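Local coordinates for protein phospholipase C beta (Meleagris gallopavo, PDB 1JAD) that forms an elongated, almost wholly helical C-terminal region of a beta-type phospholipase C and pairs with a second copy of itself, at residues V153-T158 against A162-L167; A145-R150 against N173-E178; K8-L13 against K137-K142. All blocks are in the same frame, centred on the assembly; numbering follows the deposited sequence.

Contact 1 of 3, residues V153-T158 against A162-L167; sequences VMMRST and AAQERL
A163 and T158 meet methyl to methyl. A163 CB lies 3.7 Å from T158 CG2. T158 has its CG2 anti to the backbone N and its OG1 beside that N (chi1 -60°), which turns the methyl group toward A163. T158 belongs to the short turn, so this packing ties the turn to the helix that follows it.

Q164 is the most deeply covered residue of 162-167 in this contact. It lies across the ends of two selenomethionines, crossing each at about a right angle. M154 touches it near the base: Q164 CB is 3.5 Å from M154 SE. M155 meets the far end, with M155 SE 3.6 Å from Q164 CD. Q164 can span both because its chain is extended beyond CG. M154 and M155 are bent at chi2 and chi3, so each folds its selenium and terminal methyl against the glutamine.

One turn further on, L167 presents a branch to M154. L167 CD1 is 3.4 Å from M154 CG and 3.6 Å from M154 SE. This branch also comes within 4.0 Å of T158 OG1, a loose approach. Contact across the segments is thus mainly van der Waals packing of methyl, methylene and selenium groups.

At the turn, M154 O accepts two bonds from S157, one from its backbone N and one from S157 OG at 3.0 Å. The chain then turns back through T158. M154 and M155 also touch K168, beyond L167. The whole is the hairpin bend where helix 75-155 passes into helix 161-245, the two long helices running side by side away from it.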
loop_
_atom_site.group_PDB
_atom_site.type_symbol
_atom_site.label_atom_id
_atom_site.label_comp_id
_atom_site.label_asym_id
_atom_site.label_seq_id
_atom_site.Cartn_x
_atom_site.Cartn_y
_atom_site.Cartn_z
ATOM N N VAL A 153 43.836 27.078 -16.750
ATOM C CA VAL A 153 44.189 27.298 -18.148
ATOM C C VAL A 153 44.089 28.781 -18.530
ATOM O O VAL A 153 44.917 29.301 -19.279
ATOM C CB VAL A 153 43.264 26.485 -19.087
ATOM C CG1 VAL A 153 43.436 26.947 -20.531
ATOM C CG2 VAL A 153 43.597 25.011 -18.991
HETATM N N MSE A 154 43.081 29.462 -18.001
HETATM C CA MSE A 154 42.879 30.872 -18.312
HETATM C C MSE A 154 44.019 31.762 -17.806
HETATM O O MSE A 154 44.676 32.447 -18.601
HETATM C CB MSE A 154 41.518 31.339 -17.751
HETATM C CG MSE A 154 41.111 32.762 -18.130
HETATM SE SE MSE A 154 41.859 34.090 -17.135
HETATM C CE MSE A 154 40.838 33.997 -15.652
HETATM N N MSE A 155 44.258 31.748 -16.494
HETATM C CA MSE A 155 45.303 32.562 -15.877
HETATM C C MSE A 155 46.654 32.521 -16.592
HETATM O O MSE A 155 47.344 33.536 -16.664
HETATM C CB MSE A 155 45.501 32.152 -14.410
HETATM C CG MSE A 155 44.322 32.437 -13.482
HETATM SE SE MSE A 155 44.009 34.208 -13.177
HETATM C CE MSE A 155 45.518 34.679 -12.277
ATOM N N ARG A 156 47.043 31.365 -17.122
ATOM C CA ARG A 156 48.335 31.282 -17.794
ATOM C C ARG A 156 48.355 31.720 -19.259
ATOM O O ARG A 156 49.417 31.745 -19.876
ATOM C CB ARG A 156 48.917 29.871 -17.688
ATOM C CG ARG A 156 48.153 28.786 -18.426
ATOM C CD ARG A 156 49.036 27.544 -18.539
ATOM N NE ARG A 156 48.399 26.436 -19.247
ATOM C CZ ARG A 156 49.048 25.344 -19.646
ATOM N NH1 ARG A 156 50.351 25.220 -19.407
ATOM N NH2 ARG A 156 48.395 24.375 -20.275
ATOM N N SER A 157 47.196 32.054 -19.824
ATOM C CA SER A 157 47.155 32.508 -21.214
ATOM C C SER A 157 46.793 33.993 -21.234
ATOM O O SER A 157 46.795 34.636 -22.284
ATOM C CB SER A 157 46.128 31.714 -22.035
ATOM O OG SER A 157 44.799 31.976 -21.608
ATOM N N THR A 158 46.474 34.529 -20.060
ATOM C CA THR A 158 46.120 35.933 -19.933
ATOM C C THR A 158 46.832 36.493 -18.721
ATOM O O THR A 158 46.574 36.075 -17.591
ATOM C CB THR A 158 44.620 36.112 -19.738
ATOM O OG1 THR A 158 43.930 35.559 -20.862
ATOM C CG2 THR A 158 44.276 37.584 -19.609
ATOM N N ALA A 162 42.410 42.990 -14.848
ATOM C CA ALA A 162 41.071 43.333 -15.319
ATOM C C ALA A 162 40.510 42.287 -16.274
ATOM O O ALA A 162 39.318 41.987 -16.244
ATOM C CB ALA A 162 41.085 44.694 -15.997
ATOM N N ALA A 163 41.379 41.735 -17.116
ATOM C CA ALA A 163 40.978 40.720 -18.083
ATOM C C ALA A 163 40.606 39.403 -17.413
ATOM O O ALA A 163 39.476 38.930 -17.535
ATOM C CB ALA A 163 42.097 40.491 -19.081
ATOM N N GLN A 164 41.564 38.818 -16.704
ATOM C CA GLN A 164 41.335 37.554 -16.026
ATOM C C GLN A 164 40.218 37.604 -14.980
ATOM O O GLN A 164 39.629 36.577 -14.644
ATOM C CB GLN A 164 42.649 37.057 -15.412
ATOM C CG GLN A 164 43.456 38.110 -14.686
ATOM C CD GLN A 164 44.758 37.562 -14.113
ATOM O OE1 GLN A 164 45.605 37.037 -14.842
ATOM N NE2 GLN A 164 44.921 37.684 -12.799
ATOM N N GLU A 165 39.908 38.797 -14.486
ATOM C CA GLU A 165 38.852 38.945 -13.491
ATOM C C GLU A 165 37.529 38.766 -14.208
ATOM O O GLU A 165 36.622 38.109 -13.705
ATOM C CB GLU A 165 38.920 40.331 -12.848
ATOM C CG GLU A 165 40.349 40.760 -12.534
ATOM C CD GLU A 165 41.107 39.756 -11.673
ATOM O OE1 GLU A 165 42.353 39.866 -11.596
ATOM O OE2 GLU A 165 40.462 38.871 -11.065
ATOM N N ARG A 166 37.433 39.357 -15.393
ATOM C CA ARG A 166 36.237 39.252 -16.221
ATOM C C ARG A 166 36.015 37.795 -16.572
ATOM O O ARG A 166 34.902 37.278 -16.462
ATOM C CB ARG A 166 36.411 40.056 -17.510
ATOM C CG ARG A 166 36.211 41.546 -17.356
ATOM C CD ARG A 166 36.683 42.282 -18.597
ATOM N NE ARG A 166 38.144 42.311 -18.677
ATOM C CZ ARG A 166 38.829 42.848 -19.681
ATOM N NH1 ARG A 166 38.188 43.403 -20.700
ATOM N NH2 ARG A 166 40.154 42.852 -19.657
ATOM N N LEU A 167 37.086 37.138 -17.005
ATOM C CA LEU A 167 37.019 35.734 -17.371
ATOM C C LEU A 167 36.671 34.847 -16.159
ATOM O O LEU A 167 35.939 33.868 -16.295
ATOM C CB LEU A 167 38.340 35.307 -18.015
ATOM C CG LEU A 167 38.713 36.055 -19.307
ATOM C CD1 LEU A 167 40.049 35.542 -19.852
ATOM C CD2 LEU A 167 37.612 35.875 -20.338
#

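Contact 2 of 3, residues A145-R150 against N173-E178; sequences AKRLDR and NSHIQE
R147 lays its aliphatic chain across the side chain of H175. The closest pair is R147 CD and H175 CG, at 3.4 Å. R147 CD also lies 3.5 Å from H175 CD2 and equally near H175 CB. R147 NE stands over one face of the imidazole. The guanidinium and ring planes are 52° apart, so the groups do not stack flat. The packing rests on the methylene groups of the arginine. With CG anti to the backbone N (chi1 -167°) the chain of R147 reaches out to H175, and the bend at chi3 brings NE over the ring.

R150 makes a looser second contact. R150 NH1 is 3.7 Å from S174 OG. R150 NH2 is 4.2 Å from E178 OE2, too far for a salt bridge. The carboxylate oxygen sits at the edge of the guanidinium, and the two planes are nearly coplanar. The opposite charges probably attract at this range.

These pairs bridge two long helices that run antiparallel, at 171°, in the elongated helical bundle characteristic of this C-terminal region. Their local axes come within 9.9 Å. The backbones are nearest at R147 and H175, the buried members of the contact.

Neighbours on the same helices set the arginines in place. R147 NH2 forms a salt bridge with E144, and R147 NH1 a weak hydrogen bond with N172. K146 CB lies 4.0 Å above the centre of the R150 guanidinium, covering one face. I171 touches both arginines, and L143 packs on H175 and E178. The second subunit reaches this layer: its M85 packs on R147, and its E92 on H175.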
loop_
_atom_site.group_PDB
_atom_site.type_symbol
_atom_site.label_atom_id
_atom_site.label_comp_id
_atom_site.label_asym_id
_atom_site.label_seq_id
_atom_site.Cartn_x
_atom_site.Cartn_y
_atom_site.Cartn_z
ATOM N N ALA A 145 35.249 20.736 -10.722
ATOM C CA ALA A 145 36.591 20.346 -11.135
ATOM C C ALA A 145 36.898 21.078 -12.430
ATOM O O ALA A 145 38.004 21.589 -12.616
ATOM C CB ALA A 145 36.653 18.853 -11.369
ATOM N N LYS A 146 35.914 21.108 -13.328
ATOM C CA LYS A 146 36.045 21.782 -14.621
ATOM C C LYS A 146 36.300 23.270 -14.366
ATOM O O LYS A 146 37.156 23.895 -15.003
ATOM C CB LYS A 146 34.751 21.639 -15.439
ATOM C CG LYS A 146 34.254 20.216 -15.653
ATOM C CD LYS A 146 35.302 19.355 -16.337
ATOM C CE LYS A 146 34.755 17.962 -16.631
ATOM N NZ LYS A 146 33.573 18.032 -17.542
ATOM N N ARG A 147 35.547 23.827 -13.422
ATOM C CA ARG A 147 35.678 25.233 -13.066
ATOM C C ARG A 147 37.127 25.545 -12.714
ATOM O O ARG A 147 37.728 26.451 -13.311
ATOM C CB ARG A 147 34.776 25.571 -11.877
ATOM C CG ARG A 147 34.588 27.060 -11.628
ATOM C CD ARG A 147 33.889 27.273 -10.294
ATOM N NE ARG A 147 34.770 26.951 -9.172
ATOM C CZ ARG A 147 35.695 27.783 -8.698
ATOM N NH1 ARG A 147 35.846 28.981 -9.252
ATOM N NH2 ARG A 147 36.470 27.422 -7.679
ATOM N N LEU A 148 37.695 24.803 -11.760
ATOM C CA LEU A 148 39.082 25.042 -11.365
ATOM C C LEU A 148 40.009 25.003 -12.572
ATOM O O LEU A 148 40.866 25.872 -12.733
ATOM C CB LEU A 148 39.597 24.002 -10.350
ATOM C CG LEU A 148 39.349 24.020 -8.840
ATOM C CD1 LEU A 148 39.543 25.434 -8.330
ATOM C CD2 LEU A 148 37.979 23.550 -8.516
ATOM N N ASP A 149 39.839 23.978 -13.406
ATOM C CA ASP A 149 40.675 23.797 -14.592
ATOM C C ASP A 149 40.516 24.940 -15.604
ATOM O O ASP A 149 41.506 25.421 -16.162
ATOM C CB ASP A 149 40.361 22.448 -15.248
ATOM C CG ASP A 149 41.346 22.089 -16.349
ATOM O OD1 ASP A 149 41.212 22.602 -17.484
ATOM O OD2 ASP A 149 42.278 21.301 -16.072
ATOM N N ARG A 150 39.282 25.383 -15.838
ATOM C CA ARG A 150 39.073 26.480 -16.769
ATOM C C ARG A 150 39.811 27.713 -16.268
ATOM O O ARG A 150 40.416 28.443 -17.054
ATOM C CB ARG A 150 37.587 26.777 -16.919
ATOM C CG ARG A 150 36.821 25.714 -17.684
ATOM C CD ARG A 150 35.332 25.882 -17.438
ATOM N NE ARG A 150 34.515 24.833 -18.045
ATOM C CZ ARG A 150 33.243 24.619 -17.723
ATOM N NH1 ARG A 150 32.653 25.381 -16.801
ATOM N NH2 ARG A 150 32.559 23.646 -18.310
ATOM N N ASN A 173 30.512 32.182 -12.913
ATOM C CA ASN A 173 29.091 32.365 -13.198
ATOM C C ASN A 173 28.529 31.117 -13.855
ATOM O O ASN A 173 27.475 30.611 -13.462
ATOM C CB ASN A 173 28.906 33.548 -14.137
ATOM C CG ASN A 173 27.479 33.702 -14.595
ATOM O OD1 ASN A 173 27.167 34.582 -15.404
ATOM N ND2 ASN A 173 26.594 32.850 -14.079
ATOM N N SER A 174 29.243 30.638 -14.867
ATOM C CA SER A 174 28.865 29.437 -15.595
ATOM C C SER A 174 28.614 28.285 -14.629
ATOM O O SER A 174 27.546 27.674 -14.637
ATOM C CB SER A 174 29.993 29.044 -16.565
ATOM O OG SER A 174 29.821 27.715 -17.063
ATOM N N HIS A 175 29.623 28.005 -13.808
ATOM C CA HIS A 175 29.591 26.924 -12.834
ATOM C C HIS A 175 28.348 26.905 -11.962
ATOM O O HIS A 175 27.587 25.937 -11.964
ATOM C CB HIS A 175 30.822 26.998 -11.936
ATOM C CG HIS A 175 30.770 26.052 -10.775
ATOM N ND1 HIS A 175 30.772 24.681 -10.933
ATOM C CD2 HIS A 175 30.665 26.278 -9.443
ATOM C CE1 HIS A 175 30.672 24.106 -9.747
ATOM N NE2 HIS A 175 30.607 25.052 -8.827
ATOM N N ILE A 176 28.158 27.973 -11.200
ATOM C CA ILE A 176 27.009 28.072 -10.321
ATOM C C ILE A 176 25.717 27.776 -11.060
ATOM O O ILE A 176 24.933 26.931 -10.631
ATOM C CB ILE A 176 26.917 29.472 -9.681
ATOM C CG1 ILE A 176 28.142 29.712 -8.801
ATOM C CG2 ILE A 176 25.668 29.581 -8.844
ATOM C CD1 ILE A 176 28.158 31.045 -8.057
ATOM N N GLN A 177 25.488 28.451 -12.182
ATOM C CA GLN A 177 24.246 28.226 -12.918
ATOM C C GLN A 177 24.171 26.839 -13.506
ATOM O O GLN A 177 23.116 26.217 -13.525
ATOM C CB GLN A 177 24.067 29.261 -14.028
ATOM C CG GLN A 177 24.066 30.683 -13.517
ATOM C CD GLN A 177 23.304 31.607 -14.425
ATOM O OE1 GLN A 177 23.304 32.828 -14.241
ATOM N NE2 GLN A 177 22.624 31.028 -15.409
ATOM N N GLU A 178 25.293 26.337 -13.983
ATOM C CA GLU A 178 25.258 25.008 -14.550
ATOM C C GLU A 178 24.922 23.944 -13.489
ATOM O O GLU A 178 24.261 22.951 -13.829
ATOM C CB GLU A 178 26.576 24.687 -15.249
ATOM C CG GLU A 178 26.525 23.399 -16.038
ATOM C CD GLU A 178 27.757 23.189 -16.893
ATOM O OE1 GLU A 178 27.822 22.155 -17.593
ATOM O OE2 GLU A 178 28.658 24.055 -16.862
#

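Contact 3 of 3, residues K8-L13 against K137-K142; sequences KEVTQL and KDIKKK
V10 and I139 make the tight part of this contact. The end of I139 butts against the branch point of V10, within reach of both methyl groups. I139 CD1 is 3.5 Å from V10 CG2 and 3.6 Å from V10 CG1. The side chains cross at about a right angle. V10 CB is modelled too close to the same I139 methyl, so the exact fit is doubtful. In I139, chi1 of -73° sets CG1 anti to the carbonyl carbon, and the bend at chi2 (-60°) then brings CD1 to the valine. Further back, I139 CG1 lies 3.9 Å from V10 O. The backbones are also nearest at V10 and I139, with V10 CA and I139 CA 6.7 Å apart.

K142 forms the loose, exposed side. It follows I139 by about one helical turn. Its methylene chain runs past V10, and K142 CD is 4.3 Å from V10 CG1. This is a slight brush of aliphatic groups.

The N-terminal loop is fixed to the long helices at other points: T11 O takes a hydrogen bond from K189 NZ, and Q12 O one from N135 ND2. L13 packs on both helix 75-155 and helix 161-245, touching L128 and Y193 among others, and I139 also touches T182. K140 NZ forms a salt bridge with D96 of the second subunit.

The direct contact is therefore apolar and without directional bonds. One branched side chain rests on another, while the backbone carbonyls of T11 and Q12 provide polar anchoring next to it.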
loop_
_atom_site.group_PDB
_atom_site.type_symbol
_atom_site.label_atom_id
_atom_site.label_comp_id
_atom_site.label_asym_id
_atom_site.label_seq_id
_atom_site.Cartn_x
_atom_site.Cartn_y
_atom_site.Cartn_z
ATOM N N LYS A 8 23.337 11.719 -20.678
ATOM C CA LYS A 8 22.918 10.376 -20.286
ATOM C C LYS A 8 23.952 9.641 -19.432
ATOM O O LYS A 8 23.661 8.595 -18.843
ATOM C CB LYS A 8 22.577 9.542 -21.531
ATOM C CG LYS A 8 23.688 9.430 -22.567
ATOM C CD LYS A 8 23.995 10.778 -23.201
ATOM C CE LYS A 8 25.082 10.667 -24.259
ATOM N NZ LYS A 8 25.396 12.001 -24.842
ATOM N N GLU A 9 25.158 10.189 -19.369
ATOM C CA GLU A 9 26.219 9.583 -18.581
ATOM C C GLU A 9 26.081 10.040 -17.127
ATOM O O GLU A 9 26.276 9.266 -16.189
ATOM C CB GLU A 9 27.592 10.011 -19.118
ATOM C CG GLU A 9 27.805 9.763 -20.608
ATOM C CD GLU A 9 29.201 10.168 -21.075
ATOM O OE1 GLU A 9 29.594 11.332 -20.831
ATOM O OE2 GLU A 9 29.899 9.326 -21.690
ATOM N N VAL A 10 25.724 11.307 -16.956
ATOM C CA VAL A 10 25.596 11.894 -15.630
ATOM C C VAL A 10 24.173 12.001 -15.070
ATOM O O VAL A 10 23.988 12.484 -13.954
ATOM C CB VAL A 10 26.260 13.293 -15.608
ATOM C CG1 VAL A 10 27.739 13.173 -15.958
ATOM C CG2 VAL A 10 25.560 14.225 -16.583
ATOM N N THR A 11 23.175 11.558 -15.833
ATOM C CA THR A 11 21.784 11.596 -15.370
ATOM C C THR A 11 21.167 10.202 -15.428
ATOM O O THR A 11 19.957 10.064 -15.606
ATOM C CB THR A 11 20.894 12.510 -16.244
ATOM O OG1 THR A 11 20.716 11.921 -17.540
ATOM C CG2 THR A 11 21.526 13.877 -16.396
ATOM N N GLN A 12 21.989 9.169 -15.283
ATOM C CA GLN A 12 21.472 7.807 -15.360
ATOM C C GLN A 12 20.829 7.316 -14.063
ATOM O O GLN A 12 21.422 7.389 -12.980
ATOM C CB GLN A 12 22.578 6.851 -15.815
ATOM C CG GLN A 12 22.125 5.401 -15.933
ATOM C CD GLN A 12 23.049 4.574 -16.809
ATOM O OE1 GLN A 12 24.266 4.579 -16.623
ATOM N NE2 GLN A 12 22.472 3.856 -17.769
ATOM N N LEU A 13 19.605 6.814 -14.195
ATOM C CA LEU A 13 18.841 6.319 -13.061
ATOM C C LEU A 13 18.364 4.883 -13.279
ATOM O O LEU A 13 18.252 4.427 -14.413
ATOM C CB LEU A 13 17.638 7.239 -12.827
ATOM C CG LEU A 13 17.956 8.715 -12.552
ATOM C CD1 LEU A 13 16.662 9.518 -12.476
ATOM C CD2 LEU A 13 18.760 8.844 -11.259
ATOM N N LYS A 137 25.640 14.572 -6.512
ATOM C CA LYS A 137 26.899 14.774 -5.814
ATOM C C LYS A 137 28.072 14.757 -6.792
ATOM O O LYS A 137 28.916 15.658 -6.785
ATOM C CB LYS A 137 27.107 13.703 -4.730
ATOM C CG LYS A 137 28.176 14.089 -3.714
ATOM C CD LYS A 137 28.424 13.045 -2.624
ATOM C CE LYS A 137 29.193 11.838 -3.152
ATOM N NZ LYS A 137 29.577 10.877 -2.066
ATOM N N ASP A 138 28.124 13.736 -7.639
ATOM C CA ASP A 138 29.213 13.619 -8.597
ATOM C C ASP A 138 29.132 14.675 -9.718
ATOM O O ASP A 138 30.133 15.051 -10.320
ATOM C CB ASP A 138 29.254 12.179 -9.113
ATOM C CG ASP A 138 29.645 11.177 -8.000
ATOM O OD1 ASP A 138 30.788 11.261 -7.485
ATOM O OD2 ASP A 138 28.817 10.321 -7.616
ATOM N N ILE A 139 27.939 15.177 -9.978
ATOM C CA ILE A 139 27.778 16.230 -10.969
ATOM C C ILE A 139 28.468 17.479 -10.412
ATOM O O ILE A 139 29.223 18.159 -11.113
ATOM C CB ILE A 139 26.279 16.529 -11.209
ATOM C CG1 ILE A 139 25.649 15.387 -11.995
ATOM C CG2 ILE A 139 26.107 17.849 -11.932
ATOM C CD1 ILE A 139 26.297 15.175 -13.320
ATOM N N LYS A 140 28.221 17.769 -9.136
ATOM C CA LYS A 140 28.826 18.930 -8.507
ATOM C C LYS A 140 30.332 18.796 -8.425
ATOM O O LYS A 140 31.056 19.796 -8.484
ATOM C CB LYS A 140 28.227 19.173 -7.115
ATOM C CG LYS A 140 26.715 19.354 -7.137
ATOM C CD LYS A 140 26.194 20.257 -6.021
ATOM C CE LYS A 140 26.331 19.675 -4.632
ATOM N NZ LYS A 140 25.866 20.659 -3.596
ATOM N N LYS A 141 30.817 17.566 -8.302
ATOM C CA LYS A 141 32.256 17.349 -8.235
ATOM C C LYS A 141 32.915 17.609 -9.586
ATOM O O LYS A 141 33.946 18.273 -9.659
ATOM C CB LYS A 141 32.571 15.924 -7.777
ATOM C CG LYS A 141 32.211 15.627 -6.327
ATOM C CD LYS A 141 32.648 14.211 -5.953
ATOM C CE LYS A 141 32.276 13.859 -4.517
ATOM N NZ LYS A 141 32.692 12.463 -4.150
ATOM N N LYS A 142 32.332 17.069 -10.656
ATOM C CA LYS A 142 32.877 17.276 -11.995
ATOM C C LYS A 142 32.787 18.743 -12.371
ATOM O O LYS A 142 33.764 19.355 -12.754
ATOM C CB LYS A 142 32.106 16.469 -13.049
ATOM C CG LYS A 142 32.253 14.963 -12.949
ATOM C CD LYS A 142 31.496 14.276 -14.084
ATOM C CE LYS A 142 31.611 12.756 -13.999
ATOM N NZ LYS A 142 31.028 12.206 -12.732
#

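How the contacts relate
All three contacts use helix 75-155 and lie on the same side of the chain's centre. Contact 1 is the most remote, about 64 Å from that centre, where the helix reverses into helix 161-245. Contact 2 joins the same two helices again, with its centre about 14 Å from that of contact 1. Contact 3 lies a further step along, about 15 Å from contact 2 between centres, and adds the N-terminal loop to helix 75-155. Contacts 1 and 3 do not touch; their nearest atoms are about 13 Å apart. The second subunit packs beside contact 2 and is bridged to helix 75-155 at contact 3.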